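Local coordinates for protein endonuclease EndoMS (Thermococcus kodakarensis KOD1, PDB 5GKE) that recognises and cleaves mismatched double-stranded DNA as a magnesium-binding restriction-type endonuclease of the NucS family, at residues A35-H40 / L105-E110. The protein carries 1 engineered substitution. Numbering follows the deposited sequence.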
loop_
_atom_site.group_PDB
_atom_site.type_symbol
_atom_site.label_atom_id
_atom_site.label_comp_id
_atom_site.label_asym_id
_atom_site.label_seq_id
_atom_site.Cartn_x
_atom_site.Cartn_y
_atom_site.Cartn_z
ATOM N N ALA A 35 -10.312 22.137 3.455
ATOM C CA ALA A 35 -9.598 23.262 4.027
ATOM C C ALA A 35 -8.362 23.636 3.240
ATOM O O ALA A 35 -7.790 22.804 2.551
ATOM C CB ALA A 35 -9.206 22.950 5.469
ATOM N N ARG A 36 -7.944 24.889 3.369
ATOM C CA ARG A 36 -6.598 25.255 2.998
ATOM C C ARG A 36 -5.723 24.951 4.199
ATOM O O ARG A 36 -6.027 25.359 5.321
ATOM C CB ARG A 36 -6.488 26.726 2.605
ATOM C CG ARG A 36 -5.289 27.007 1.724
ATOM C CD ARG A 36 -4.822 28.438 1.837
ATOM N NE ARG A 36 -5.957 29.332 1.995
ATOM C CZ ARG A 36 -6.031 30.277 2.925
ATOM N NH1 ARG A 36 -5.021 30.458 3.773
ATOM N NH2 ARG A 36 -7.112 31.040 3.002
ATOM N N CYS A 37 -4.631 24.236 3.980
ATOM C CA CYS A 37 -3.817 23.828 5.114
ATOM C C CYS A 37 -2.342 23.653 4.798
ATOM O O CYS A 37 -1.931 23.645 3.640
ATOM C CB CYS A 37 -4.367 22.529 5.702
ATOM S SG CYS A 37 -4.385 21.142 4.574
ATOM N N LYS A 38 -1.558 23.564 5.865
ATOM C CA LYS A 38 -0.178 23.107 5.821
ATOM C C LYS A 38 -0.089 21.802 6.623
ATOM O O LYS A 38 -0.845 21.606 7.583
ATOM C CB LYS A 38 0.769 24.159 6.406
ATOM C CG LYS A 38 0.886 25.465 5.625
ATOM C CD LYS A 38 1.653 26.462 6.476
ATOM C CE LYS A 38 2.041 27.719 5.725
ATOM N NZ LYS A 38 2.756 28.639 6.658
ATOM N N VAL A 39 0.814 20.902 6.245
ATOM C CA VAL A 39 0.920 19.640 6.963
ATOM C C VAL A 39 2.359 19.354 7.398
ATOM O O VAL A 39 3.301 19.410 6.606
ATOM C CB VAL A 39 0.392 18.460 6.124
ATOM C CG1 VAL A 39 0.410 17.166 6.960
ATOM C CG2 VAL A 39 -1.026 18.746 5.646
ATOM N N HIS A 40 2.521 19.050 8.674
ATOM C CA HIS A 40 3.843 18.789 9.219
ATOM C C HIS A 40 3.809 17.377 9.782
ATOM O O HIS A 40 2.932 17.050 10.582
ATOM C CB HIS A 40 4.210 19.837 10.273
ATOM C CG HIS A 40 3.769 21.226 9.914
ATOM N ND1 HIS A 40 4.437 22.001 8.992
ATOM C CD2 HIS A 40 2.710 21.962 10.335
ATOM C CE1 HIS A 40 3.812 23.162 8.864
ATOM N NE2 HIS A 40 2.762 23.162 9.665
ATOM N N LEU A 105 1.355 13.961 13.458
ATOM C CA LEU A 105 0.905 14.538 12.203
ATOM C C LEU A 105 0.220 15.879 12.464
ATOM O O LEU A 105 -0.843 15.915 13.011
ATOM C CB LEU A 105 -0.058 13.566 11.504
ATOM C CG LEU A 105 -0.579 13.973 10.129
ATOM C CD1 LEU A 105 0.599 14.310 9.234
ATOM C CD2 LEU A 105 -1.413 12.865 9.515
ATOM N N GLU A 106 0.790 16.999 12.067
ATOM C CA GLU A 106 0.108 18.252 12.385
ATOM C C GLU A 106 -0.560 18.865 11.169
ATOM O O GLU A 106 0.097 19.105 10.143
ATOM C CB GLU A 106 1.082 19.256 12.997
ATOM C CG GLU A 106 1.378 19.002 14.452
ATOM C CD GLU A 106 2.233 20.085 15.065
ATOM O OE1 GLU A 106 2.988 20.742 14.315
ATOM O OE2 GLU A 106 2.150 20.280 16.296
ATOM N N VAL A 107 -1.862 19.126 11.272
ATOM C CA VAL A 107 -2.539 19.814 10.175
ATOM C C VAL A 107 -3.010 21.190 10.608
ATOM O O VAL A 107 -3.984 21.323 11.357
ATOM C CB VAL A 107 -3.739 19.024 9.638
ATOM C CG1 VAL A 107 -4.362 19.762 8.466
ATOM C CG2 VAL A 107 -3.316 17.644 9.217
ATOM N N GLU A 108 -2.321 22.209 10.104
ATOM C CA GLU A 108 -2.659 23.589 10.387
ATOM C C GLU A 108 -3.803 24.032 9.489
ATOM O O GLU A 108 -3.650 24.094 8.272
ATOM C CB GLU A 108 -1.447 24.489 10.169
ATOM C CG GLU A 108 -1.668 25.926 10.628
ATOM C CD GLU A 108 -0.556 26.878 10.202
ATOM O OE1 GLU A 108 0.548 26.403 9.844
ATOM O OE2 GLU A 108 -0.795 28.107 10.224
ATOM N N LEU A 109 -4.939 24.385 10.074
ATOM C CA LEU A 109 -6.077 24.769 9.254
ATOM C C LEU A 109 -6.057 26.274 9.057
ATOM O O LEU A 109 -6.361 27.026 9.975
ATOM C CB LEU A 109 -7.371 24.328 9.921
ATOM C CG LEU A 109 -7.433 22.835 10.222
ATOM C CD1 LEU A 109 -8.628 22.509 11.104
ATOM C CD2 LEU A 109 -7.518 22.063 8.924
ATOM N N GLU A 110 -5.703 26.711 7.856
ATOM C CA GLU A 110 -5.608 28.136 7.578
ATOM C C GLU A 110 -6.966 28.735 7.242
ATOM O O GLU A 110 -7.282 29.832 7.681
ATOM C CB GLU A 110 -4.628 28.387 6.443
ATOM C CG GLU A 110 -3.231 27.939 6.775
ATOM C CD GLU A 110 -2.277 28.121 5.625
ATOM O OE1 GLU A 110 -2.618 27.692 4.495
ATOM O OE2 GLU A 110 -1.191 28.703 5.857
#
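Val39 lays CG1 against CD1 of Leu105 at 3.7 Å, a tight meeting in an antiparallel strand pair that illustrates how one sheet can be apolar on the buried face of Cys37, Val39 and Val107 and charged on the face of Lys38 and Glu108. On the apolar face Cys37 CB touches Val107 CG1 (3.9 Å), and Ala35 CB meets Leu109 CD2; Leu105 also packs on a guanine base of the bound DNA. The backbones of Lys38 and Glu108, and of His40 and Glu106, form the hydrogen-bonded pairs, alternating with the non-hydrogen-bonded pairs Cys37-Leu109 and Val39-Val107; the Glu106 N to His40 O bond is short (2.6 Å) and nearly straight (172°). Glu110 N extends the ladder to Arg36 O.

The other, partly exposed face is looser. Lys38, extended beyond CG, runs beside Glu108 and keeps NZ 4.0 Å from Glu110 OE2, near but not a salt bridge. Arg36 crosses Glu110 at about a right angle, and its NH1 makes a long salt bridge to OE1 (3.7 Å). Firmer partners lie outside: Glu111 for Arg36, Ser51 for Glu110, Glu48 for His40, Asn91 for Glu108 and Arg89 for Glu106.

Within the PH-like N-terminal domain, strand 103-109 runs between 30-42 and 92-98; strands 52-58 and 64-67 cover the apolar face.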